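Local coordinates for protein bifunctional enzyme IspD/IspF (Campylobacter jejuni, PDB 1W55) that catalyses two steps of isoprenoid precursor synthesis, making 4-diphosphocytidyl-2-C-methyl-D-erythritol from CTP and methylerythritol phosphate, and cyclising its 2-phosphate to methylerythritol cyclodiphosphate with release of CMP, at residues V94-V97 / A98-L101; V102-N105 / L106-L110; D245-V248 / L249-S252; Y270-D274 / M275-N279. All coordinates share one frame; numbering follows the deposited sequence.

Contact 1: residues V94-V97 / A98-L101. With C (cytidine-5'-monophosphate), chain D; EDO (1,2-ethanediol), chain F.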
loop_
_atom_site.group_PDB
_atom_site.type_symbol
_atom_site.label_atom_id
_atom_site.label_comp_id
_atom_site.label_asym_id
_atom_site.label_seq_id
_atom_site.Cartn_x
_atom_site.Cartn_y
_atom_site.Cartn_z
ATOM N N VAL A 94 11.770 -23.701 25.681
ATOM C CA VAL A 94 10.636 -24.531 25.309
ATOM C C VAL A 94 9.529 -23.638 24.769
ATOM O O VAL A 94 9.250 -22.588 25.333
ATOM C CB VAL A 94 10.104 -25.343 26.508
ATOM C CG1 VAL A 94 8.947 -26.256 26.073
ATOM C CG2 VAL A 94 11.219 -26.168 27.151
ATOM N N SER A 95 8.898 -24.060 23.679
ATOM C CA SER A 95 7.865 -23.248 23.049
ATOM C C SER A 95 6.789 -24.072 22.347
ATOM O O SER A 95 7.083 -25.100 21.738
ATOM C CB SER A 95 8.500 -22.259 22.062
ATOM O OG SER A 95 7.662 -21.140 21.827
ATOM N N ASP A 96 5.541 -23.617 22.457
ATOM C CA ASP A 96 4.438 -24.138 21.647
ATOM C C ASP A 96 4.647 -23.746 20.178
ATOM O O ASP A 96 4.896 -22.579 19.902
ATOM C CB ASP A 96 3.114 -23.528 22.124
ATOM C CG ASP A 96 2.905 -23.635 23.644
ATOM O OD1 ASP A 96 3.364 -24.610 24.278
ATOM O OD2 ASP A 96 2.260 -22.786 24.287
ATOM N N VAL A 97 4.537 -24.682 19.229
ATOM C CA VAL A 97 4.615 -24.283 17.805
ATOM C C VAL A 97 3.473 -23.371 17.421
ATOM O O VAL A 97 3.603 -22.582 16.492
ATOM C CB VAL A 97 4.609 -25.452 16.757
ATOM C CG1 VAL A 97 5.966 -26.047 16.582
ATOM C CG2 VAL A 97 3.543 -26.496 17.043
ATOM N N ALA A 98 2.352 -23.486 18.125
ATOM C CA ALA A 98 1.170 -22.695 17.807
ATOM C C ALA A 98 1.332 -21.217 18.168
ATOM O O ALA A 98 0.491 -20.401 17.805
ATOM C CB ALA A 98 -0.078 -23.292 18.454
ATOM N N ARG A 99 2.419 -20.885 18.866
ATOM C CA ARG A 99 2.839 -19.491 19.062
ATOM C C ARG A 99 3.841 -19.123 17.963
ATOM O O ARG A 99 5.063 -19.253 18.127
ATOM C CB ARG A 99 3.455 -19.297 20.451
ATOM C CG ARG A 99 2.462 -19.510 21.567
ATOM C CD ARG A 99 3.066 -19.376 22.949
ATOM N NE ARG A 99 2.194 -19.871 24.010
ATOM C CZ ARG A 99 1.185 -19.185 24.550
ATOM N NH1 ARG A 99 0.908 -17.952 24.143
ATOM N NH2 ARG A 99 0.459 -19.730 25.519
ATOM N N VAL A 100 3.305 -18.669 16.838
ATOM C CA VAL A 100 4.062 -18.654 15.588
ATOM C C VAL A 100 4.960 -17.441 15.398
ATOM O O VAL A 100 6.086 -17.586 14.935
ATOM C CB VAL A 100 3.133 -18.836 14.360
ATOM C CG1 VAL A 100 3.950 -19.062 13.122
ATOM C CG2 VAL A 100 2.224 -20.013 14.569
ATOM N N LEU A 101 4.474 -16.264 15.774
ATOM C CA LEU A 101 5.143 -15.006 15.445
ATOM C C LEU A 101 5.948 -14.379 16.589
ATOM O O LEU A 101 6.078 -13.149 16.658
ATOM C CB LEU A 101 4.118 -13.987 14.942
ATOM C CG LEU A 101 3.342 -14.278 13.647
ATOM C CD1 LEU A 101 2.336 -13.157 13.382
ATOM C CD2 LEU A 101 4.270 -14.467 12.455
HETATM O OP3 C D . -2.326 -25.583 24.340
HETATM P P C D . -1.995 -27.039 24.567
HETATM O OP1 C D . -2.994 -27.970 23.929
HETATM O OP2 C D . -1.592 -27.380 25.983
HETATM O "O5'" C D . -0.691 -27.301 23.656
HETATM C "C5'" C D . 0.521 -26.589 23.853
HETATM C "C4'" C D . 1.606 -27.139 22.926
HETATM O "O4'" C D . 2.027 -28.447 23.332
HETATM C "C3'" C D . 1.144 -27.256 21.487
HETATM O "O3'" C D . 2.167 -26.704 20.679
HETATM C "C2'" C D . 1.013 -28.741 21.229
HETATM O "O2'" C D . 1.311 -29.102 19.885
HETATM C "C1'" C D . 2.010 -29.333 22.212
HETATM N N1 C D . 1.590 -30.665 22.641
HETATM C C2 C D . 2.508 -31.723 22.535
HETATM O O2 C D . 3.667 -31.516 22.083
HETATM N N3 C D . 2.122 -32.954 22.928
HETATM C C4 C D . 0.867 -33.184 23.402
HETATM N N4 C D . 0.503 -34.437 23.782
HETATM C C5 C D . -0.052 -32.146 23.509
HETATM C C6 C D . 0.342 -30.874 23.115
HETATM C C1 EDO F . 1.540 -22.725 27.765
HETATM O O1 EDO F . 0.757 -22.644 26.583
HETATM C C2 EDO F . 1.637 -21.357 28.405
HETATM O O2 EDO F . 0.343 -20.810 28.515
HETATM O O HOH W 1 6.939 -20.871 19.371
#

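Contact 2: residues V102-N105 / L106-L110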
loop_
_atom_site.group_PDB
_atom_site.type_symbol
_atom_site.label_atom_id
_atom_site.label_comp_id
_atom_site.label_asym_id
_atom_site.label_seq_id
_atom_site.Cartn_x
_atom_site.Cartn_y
_atom_site.Cartn_z
ATOM N N VAL A 102 6.486 -15.215 17.471
ATOM C CA VAL A 102 7.317 -14.747 18.579
ATOM C C VAL A 102 8.444 -13.870 18.039
ATOM O O VAL A 102 9.184 -14.288 17.147
ATOM C CB VAL A 102 7.916 -15.927 19.388
ATOM C CG1 VAL A 102 8.916 -15.412 20.403
ATOM C CG2 VAL A 102 6.807 -16.727 20.089
ATOM N N SER A 103 8.553 -12.657 18.577
ATOM C CA SER A 103 9.523 -11.661 18.108
ATOM C C SER A 103 10.913 -11.847 18.708
ATOM O O SER A 103 11.066 -12.402 19.802
ATOM C CB SER A 103 9.024 -10.250 18.434
ATOM O OG SER A 103 9.373 -9.901 19.765
ATOM N N LYS A 104 11.920 -11.359 17.988
ATOM C CA LYS A 104 13.308 -11.345 18.461
ATOM C C LYS A 104 13.442 -10.525 19.744
ATOM O O LYS A 104 14.270 -10.818 20.623
ATOM C CB LYS A 104 14.216 -10.770 17.366
ATOM C CG LYS A 104 15.673 -10.570 17.761
ATOM C CD LYS A 104 16.338 -11.864 18.183
ATOM C CE LYS A 104 17.815 -11.640 18.437
ATOM N NZ LYS A 104 18.594 -12.742 17.818
ATOM N N ASN A 105 12.608 -9.500 19.828
ATOM C CA ASN A 105 12.525 -8.617 20.975
ATOM C C ASN A 105 12.194 -9.374 22.261
ATOM O O ASN A 105 12.916 -9.257 23.254
ATOM C CB ASN A 105 11.457 -7.567 20.688
ATOM C CG ASN A 105 11.535 -6.392 21.612
ATOM O OD1 ASN A 105 10.978 -6.417 22.709
ATOM N ND2 ASN A 105 12.202 -5.329 21.162
ATOM N N LEU A 106 11.103 -10.144 22.239
ATOM C CA LEU A 106 10.709 -10.941 23.401
ATOM C C LEU A 106 11.804 -11.929 23.759
ATOM O O LEU A 106 12.100 -12.119 24.932
ATOM C CB LEU A 106 9.380 -11.674 23.174
ATOM C CG LEU A 106 8.921 -12.673 24.243
ATOM C CD1 LEU A 106 8.714 -11.981 25.596
ATOM C CD2 LEU A 106 7.640 -13.380 23.802
ATOM N N PHE A 107 12.407 -12.541 22.744
ATOM C CA PHE A 107 13.505 -13.481 22.958
ATOM C C PHE A 107 14.628 -12.837 23.775
ATOM O O PHE A 107 15.104 -13.428 24.743
ATOM C CB PHE A 107 14.038 -14.021 21.625
ATOM C CG PHE A 107 15.255 -14.903 21.766
ATOM C CD1 PHE A 107 15.124 -16.284 21.856
ATOM C CD2 PHE A 107 16.536 -14.350 21.795
ATOM C CE1 PHE A 107 16.241 -17.095 21.984
ATOM C CE2 PHE A 107 17.659 -15.152 21.925
ATOM C CZ PHE A 107 17.511 -16.529 22.021
ATOM N N ASP A 108 15.027 -11.624 23.381
ATOM C CA ASP A 108 16.125 -10.894 24.025
ATOM C C ASP A 108 15.790 -10.578 25.471
ATOM O O ASP A 108 16.631 -10.720 26.359
ATOM C CB ASP A 108 16.428 -9.590 23.270
ATOM C CG ASP A 108 17.080 -9.828 21.910
ATOM O OD1 ASP A 108 17.785 -10.856 21.735
ATOM O OD2 ASP A 108 16.942 -9.034 20.953
ATOM N N ARG A 109 14.549 -10.166 25.695
ATOM C CA ARG A 109 14.048 -9.879 27.028
ATOM C C ARG A 109 14.123 -11.089 27.972
ATOM O O ARG A 109 14.360 -10.933 29.169
ATOM C CB ARG A 109 12.616 -9.403 26.930
ATOM C CG ARG A 109 12.475 -7.932 26.672
ATOM C CD ARG A 109 11.214 -7.372 27.296
ATOM N NE ARG A 109 10.003 -8.054 26.828
ATOM C CZ ARG A 109 9.415 -7.791 25.668
ATOM N NH1 ARG A 109 9.933 -6.876 24.860
ATOM N NH2 ARG A 109 8.312 -8.434 25.309
ATOM N N LEU A 110 13.910 -12.286 27.434
ATOM C CA LEU A 110 14.022 -13.505 28.228
ATOM C C LEU A 110 15.492 -13.845 28.468
ATOM O O LEU A 110 15.885 -14.227 29.571
ATOM C CB LEU A 110 13.335 -14.677 27.519
ATOM C CG LEU A 110 11.814 -14.665 27.344
ATOM C CD1 LEU A 110 11.452 -15.588 26.204
ATOM C CD2 LEU A 110 11.127 -15.104 28.623
#

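Contact 3: residues D245-V248 / L249-S252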
loop_
_atom_site.group_PDB
_atom_site.type_symbol
_atom_site.label_atom_id
_atom_site.label_comp_id
_atom_site.label_asym_id
_atom_site.label_seq_id
_atom_site.Cartn_x
_atom_site.Cartn_y
_atom_site.Cartn_z
ATOM N N ASP A 245 -15.777 -53.309 -4.446
ATOM C CA ASP A 245 -16.919 -53.282 -5.341
ATOM C C ASP A 245 -16.493 -53.099 -6.800
ATOM O O ASP A 245 -17.340 -52.848 -7.660
ATOM C CB ASP A 245 -17.875 -52.166 -4.905
ATOM C CG ASP A 245 -17.181 -50.796 -4.784
ATOM O OD1 ASP A 245 -15.997 -50.671 -5.187
ATOM O OD2 ASP A 245 -17.744 -49.780 -4.308
ATOM N N GLY A 246 -15.186 -53.205 -7.069
ATOM C CA GLY A 246 -14.641 -53.168 -8.425
ATOM C C GLY A 246 -14.524 -51.802 -9.118
ATOM O O GLY A 246 -14.232 -51.726 -10.312
ATOM N N ASP A 247 -14.748 -50.724 -8.381
ATOM C CA ASP A 247 -14.742 -49.371 -8.945
ATOM C C ASP A 247 -13.321 -48.914 -9.316
ATOM O O ASP A 247 -12.666 -48.249 -8.514
ATOM C CB ASP A 247 -15.376 -48.434 -7.910
ATOM C CG ASP A 247 -15.881 -47.129 -8.498
ATOM O OD1 ASP A 247 -15.273 -46.568 -9.452
ATOM O OD2 ASP A 247 -16.878 -46.557 -8.010
ATOM N N VAL A 248 -12.845 -49.279 -10.515
ATOM C CA VAL A 248 -11.498 -48.889 -10.969
ATOM C C VAL A 248 -11.353 -47.389 -11.017
ATOM O O VAL A 248 -10.272 -46.866 -10.776
ATOM C CB VAL A 248 -11.141 -49.225 -12.441
ATOM C CG1 VAL A 248 -9.827 -50.011 -12.550
ATOM C CG2 VAL A 248 -12.293 -49.726 -13.281
ATOM N N LEU A 249 -12.422 -46.704 -11.401
ATOM C CA LEU A 249 -12.396 -45.250 -11.445
ATOM C C LEU A 249 -12.053 -44.669 -10.062
ATOM O O LEU A 249 -11.087 -43.917 -9.920
ATOM C CB LEU A 249 -13.706 -44.680 -12.012
ATOM C CG LEU A 249 -13.675 -43.172 -12.287
ATOM C CD1 LEU A 249 -14.718 -42.773 -13.342
ATOM C CD2 LEU A 249 -13.859 -42.359 -11.002
ATOM N N ALA A 250 -12.840 -45.022 -9.051
ATOM C CA ALA A 250 -12.623 -44.510 -7.702
ATOM C C ALA A 250 -11.199 -44.828 -7.235
ATOM O O ALA A 250 -10.557 -44.012 -6.584
ATOM C CB ALA A 250 -13.664 -45.091 -6.729
ATOM N N HIS A 251 -10.706 -46.007 -7.597
ATOM C CA HIS A 251 -9.385 -46.449 -7.184
ATOM C C HIS A 251 -8.285 -45.639 -7.860
ATOM O O HIS A 251 -7.310 -45.260 -7.207
ATOM C CB HIS A 251 -9.221 -47.953 -7.445
ATOM C CG HIS A 251 -10.207 -48.789 -6.689
ATOM N ND1 HIS A 251 -10.584 -50.052 -7.094
ATOM C CD2 HIS A 251 -10.916 -48.525 -5.566
ATOM C CE1 HIS A 251 -11.477 -50.534 -6.248
ATOM N NE2 HIS A 251 -11.690 -49.629 -5.308
ATOM N N SER A 252 -8.464 -45.352 -9.152
ATOM C CA SER A 252 -7.497 -44.547 -9.891
ATOM C C SER A 252 -7.473 -43.133 -9.331
ATOM O O SER A 252 -6.409 -42.553 -9.130
ATOM C CB SER A 252 -7.842 -44.520 -11.382
ATOM O OG SER A 252 -7.002 -43.616 -12.080
#

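Contact 4: residues Y270-D274 / M275-N279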
loop_
_atom_site.group_PDB
_atom_site.type_symbol
_atom_site.label_atom_id
_atom_site.label_comp_id
_atom_site.label_asym_id
_atom_site.label_seq_id
_atom_site.Cartn_x
_atom_site.Cartn_y
_atom_site.Cartn_z
ATOM N N TYR A 270 -4.859 -48.654 2.104
ATOM C CA TYR A 270 -5.813 -49.735 2.341
ATOM C C TYR A 270 -5.251 -51.076 1.868
ATOM O O TYR A 270 -5.673 -51.574 0.823
ATOM C CB TYR A 270 -7.129 -49.464 1.613
ATOM C CG TYR A 270 -7.749 -48.116 1.908
ATOM C CD1 TYR A 270 -7.869 -47.154 0.906
ATOM C CD2 TYR A 270 -8.237 -47.809 3.181
ATOM C CE1 TYR A 270 -8.450 -45.916 1.158
ATOM C CE2 TYR A 270 -8.817 -46.570 3.452
ATOM C CZ TYR A 270 -8.918 -45.626 2.433
ATOM O OH TYR A 270 -9.490 -44.398 2.681
ATOM N N PRO A 271 -4.316 -51.662 2.625
ATOM C CA PRO A 271 -3.667 -52.924 2.218
ATOM C C PRO A 271 -4.697 -54.049 2.096
ATOM O O PRO A 271 -5.304 -54.427 3.093
ATOM C CB PRO A 271 -2.678 -53.220 3.357
ATOM C CG PRO A 271 -2.611 -51.982 4.194
ATOM C CD PRO A 271 -3.836 -51.174 3.932
ATOM N N ASP A 272 -4.881 -54.564 0.883
ATOM C CA ASP A 272 -5.995 -55.461 0.571
ATOM C C ASP A 272 -5.538 -56.877 0.190
ATOM O O ASP A 272 -6.242 -57.618 -0.496
ATOM C CB ASP A 272 -6.851 -54.845 -0.546
ATOM C CG ASP A 272 -8.154 -55.597 -0.778
ATOM O OD1 ASP A 272 -8.729 -56.119 0.209
ATOM O OD2 ASP A 272 -8.670 -55.718 -1.916
ATOM N N THR A 273 -4.355 -57.251 0.651
ATOM C CA THR A 273 -3.774 -58.547 0.307
ATOM C C THR A 273 -4.514 -59.737 0.953
ATOM O O THR A 273 -4.537 -60.842 0.398
ATOM C CB THR A 273 -2.248 -58.550 0.619
ATOM O OG1 THR A 273 -1.727 -59.877 0.487
ATOM C CG2 THR A 273 -1.974 -58.181 2.086
ATOM N N ASP A 274 -5.140 -59.487 2.103
ATOM C CA ASP A 274 -5.883 -60.512 2.840
ATOM C C ASP A 274 -7.397 -60.463 2.576
ATOM O O ASP A 274 -8.190 -61.070 3.315
ATOM C CB ASP A 274 -5.586 -60.427 4.352
ATOM C CG ASP A 274 -5.431 -58.983 4.866
ATOM O OD1 ASP A 274 -5.763 -58.012 4.136
ATOM O OD2 ASP A 274 -4.981 -58.729 6.010
ATOM N N MET A 275 -7.781 -59.750 1.513
ATOM C CA MET A 275 -9.185 -59.546 1.128
ATOM C C MET A 275 -10.012 -58.806 2.199
ATOM O O MET A 275 -11.230 -58.975 2.299
ATOM C CB MET A 275 -9.841 -60.875 0.732
ATOM C CG MET A 275 -9.634 -61.263 -0.715
ATOM S SD MET A 275 -9.835 -63.036 -0.949
ATOM C CE MET A 275 -11.648 -63.155 -1.216
ATOM N N LYS A 276 -9.324 -57.971 2.972
ATOM C CA LYS A 276 -9.903 -57.209 4.074
ATOM C C LYS A 276 -10.975 -56.200 3.630
ATOM O O LYS A 276 -11.938 -55.939 4.361
ATOM C CB LYS A 276 -8.768 -56.497 4.826
ATOM C CG LYS A 276 -9.157 -55.802 6.122
ATOM C CD LYS A 276 -8.011 -54.916 6.603
ATOM C CE LYS A 276 -8.400 -54.079 7.814
ATOM N NZ LYS A 276 -7.220 -53.807 8.681
ATOM N N PHE A 277 -10.810 -55.640 2.433
ATOM C CA PHE A 277 -11.708 -54.589 1.956
ATOM C C PHE A 277 -12.805 -55.074 0.997
ATOM O O PHE A 277 -13.513 -54.258 0.396
ATOM C CB PHE A 277 -10.903 -53.412 1.381
ATOM C CG PHE A 277 -10.100 -52.681 2.420
ATOM C CD1 PHE A 277 -8.767 -53.001 2.641
ATOM C CD2 PHE A 277 -10.686 -51.690 3.198
ATOM C CE1 PHE A 277 -8.034 -52.346 3.623
ATOM C CE2 PHE A 277 -9.955 -51.018 4.171
ATOM C CZ PHE A 277 -8.633 -51.348 4.389
ATOM N N LYS A 278 -12.960 -56.395 0.895
ATOM C CA LYS A 278 -13.971 -57.038 0.039
ATOM C C LYS A 278 -15.356 -56.367 0.084
ATOM O O LYS A 278 -16.044 -56.264 -0.940
ATOM C CB LYS A 278 -14.092 -58.534 0.390
ATOM C CG LYS A 278 -15.106 -59.331 -0.448
ATOM C CD LYS A 278 -15.322 -60.737 0.121
ATOM C CE LYS A 278 -16.788 -61.173 0.035
ATOM N NZ LYS A 278 -17.153 -61.657 -1.331
ATOM N N ASN A 279 -15.758 -55.909 1.264
ATOM C CA ASN A 279 -17.073 -55.295 1.407
ATOM C C ASN A 279 -17.091 -53.760 1.418
ATOM O O ASN A 279 -18.149 -53.153 1.606
ATOM C CB ASN A 279 -17.820 -55.893 2.607
ATOM C CG ASN A 279 -18.082 -57.388 2.439
ATOM O OD1 ASN A 279 -17.770 -58.185 3.325
ATOM N ND2 ASN A 279 -18.637 -57.773 1.288
#

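Contact 1: residues V94-V97 / A98-L101
Arg99 lies alongside Asp96, both side chains pointing the same way, and joins it in a salt bridge at the end of strand 91-96. Arg99 NE meets Asp96 OD2 at 2.9 Å on the anti side of the carboxylate and somewhat out of its plane, with the two flat groups turned 34° from each other. Both side chains start with CG anti to the carbonyl carbon (chi1 -50° for Asp96 and -65° for Arg99), and the arginine then runs extended from CG to NE, which brings that nitrogen level with the carboxylate. A 1,2-ethanediol, probably from the crystallisation liquor, bridges the pair: its O1 donates to Asp96 OD2 and accepts from Arg99 NH2 at 3.1 Å. Arg99 NH2 also forms a salt bridge with Asp128 of the second subunit, while NH1 bonds to Ala189 O.

In the backbone, a type I turn from Asp96 to Arg99 is closed by Arg99 N donating to Asp96 O (3.2 Å). A water lies within hydrogen-bonding distance of Asp96 O, Arg99 O and Ser95 OG (2.6 Å from the last), tying the strand end to the turn. Asp96 OD1 is salt-bridged to Arg76 and packs 3.4 Å from C4' of the bound cytidine monophosphate. With a guanidinium at each oxygen, the Asp96 carboxylate is fixed in rotation beside the nucleotide, and Arg99 links this pocket wall to the neighbouring subunit.

Contact 2: residues V102-N105 / L106-L110
Ser103 reaches forward to the backbone of Leu106, its OG accepting from Leu106 N at 3.0 Å in a nearly straight bond (170° at the hydrogen). A chi1 of 84° sets OG between the backbone N and the carbonyl carbon, where it faces the first turn of helix 104-111. Phe107 N then donates to Ser103 O at 3.2 Å, Asp108 N to Lys104 O and Arg109 N to Asn105 O, so the regular helical ladder starts at the serine.

One turn on, the aliphatic part of Lys104 crosses the Asp108 side chain at a slant, CE lying 3.4 Å from OD1. The ammonium itself stays 4.4 Å from Asp108 OD1, beyond a salt bridge, and is hydrogen-bonded to Phe44 O. On the buried side, Val102 CG1 touches Leu106 CD2 at 4.2 Å.

Further out, Glu186 OE1 hydrogen-bonds to the capping OG of Ser103 and Asn40 ND2 holds Val102 O, which fixes the approach to the helix. Arg109 NH2 bonds to Glu184 O at the end of strand 180-184. Leu106 and Leu110 press on Pro122 of strand 119-124, Leu106 also on Val183, and the Phe107 ring meets that of Phe44. The whole is a serine N-cap on an amphipathic helix laid against the central sheet of the GT-A-like cytidylyltransferase domain.

Contact 3: residues D245-V248 / L249-S252
With chi1 at -160°, Asp247 swings its carboxylate forward over the first turn of helix 248-260, while chi1 of -61° at His251 folds the imidazole back across the same turn. Asp247 is thus the N-cap of the helix: its OD1 accepts from Ala250 N at 2.9 Å, the nitrogen approaching from above the carboxylate plane. The N-cap residue is also the centre of an inverse gamma turn, in which Val248 N donates weakly to Gly246 O. The first helical bonds follow, His251 N to Asp247 O and Ser252 N to Val248 O (2.9 Å).

The carboxylate of Asp247 is gripped from outside the turn as well, by Ala230 N at OD1 and Gly231 N at OD2, which fixes its rotation. His251, by similarity a ligand of the divalent cation in this IspF domain, is hydrogen-bonded here through ND1 to His219 and through NE2 to Ser282, whose hydroxyl is shared with Asp245 OD1; a modelled magnesium lies about 6 Å from the His251 side chain. His219 and Asp217, the other two residues assigned to that site by similarity, lie close by. Asp247 O sits over the centre of one face of the His251 ring, 3.1 Å from both CG and ND1.

Contact 4: residues Y270-D274 / M275-N279
Two type I turns follow in quick succession, Asp272 to Met275 and Met275 to Lys278, and double the chain back so that Phe277 lies against Tyr270; the first is closed by a weak bond from Met275 N to Asp272 O (3.3 Å). The Tyr270 ring turns its edge toward the face of Phe277 in an offset edge-to-face pair, centroids 5.4 Å apart and planes at 71°. Tyr270 CB adds a CH-pi contact over that face, 3.8 Å from the ring centroid. At the rim of the same ring, Pro271 O lies in its plane, 3.5 Å from Phe277 CE1.

This loop joins helix 266-269 to helix 282-295 in the IspF domain, and by similarity residues 270 to 274 belong to the binding site for 4-CDP-2-C-methyl-D-erythritol 2-phosphate. Asp272 fixes the returning limb of the loop: with CG anti to the backbone N (chi1 -171°) its OD1 accepts from Phe277 N at 3.1 Å, the nitrogen standing above the carboxylate plane. Asp274 OD1 packs alongside Lys276 CB at 3.4 Å. Beyond the loop, Tyr270 OH bonds to Leu285 O and Phe277 O to Ser244 OG.

Contacts 1 and 2 adjoin in the IspD part and contacts 3 and 4 lie together in the IspF part, on opposite sides of the chain's centre; the centres of contacts 1 and 3 are about 43 Å apart. Contacts 1 and 3 are buried, contact 2 is partly buried and contact 4 is on the surface. Contacts 2 and 3 both begin a helix with a side-chain cap, neutral serine in one and a carboxylate in the other. Contact 1 instead ends a strand with an ion pair beside bound nucleotide, whereas contact 4, with no regular helix or strand, relies on an aromatic pair and an aspartate-to-backbone bond.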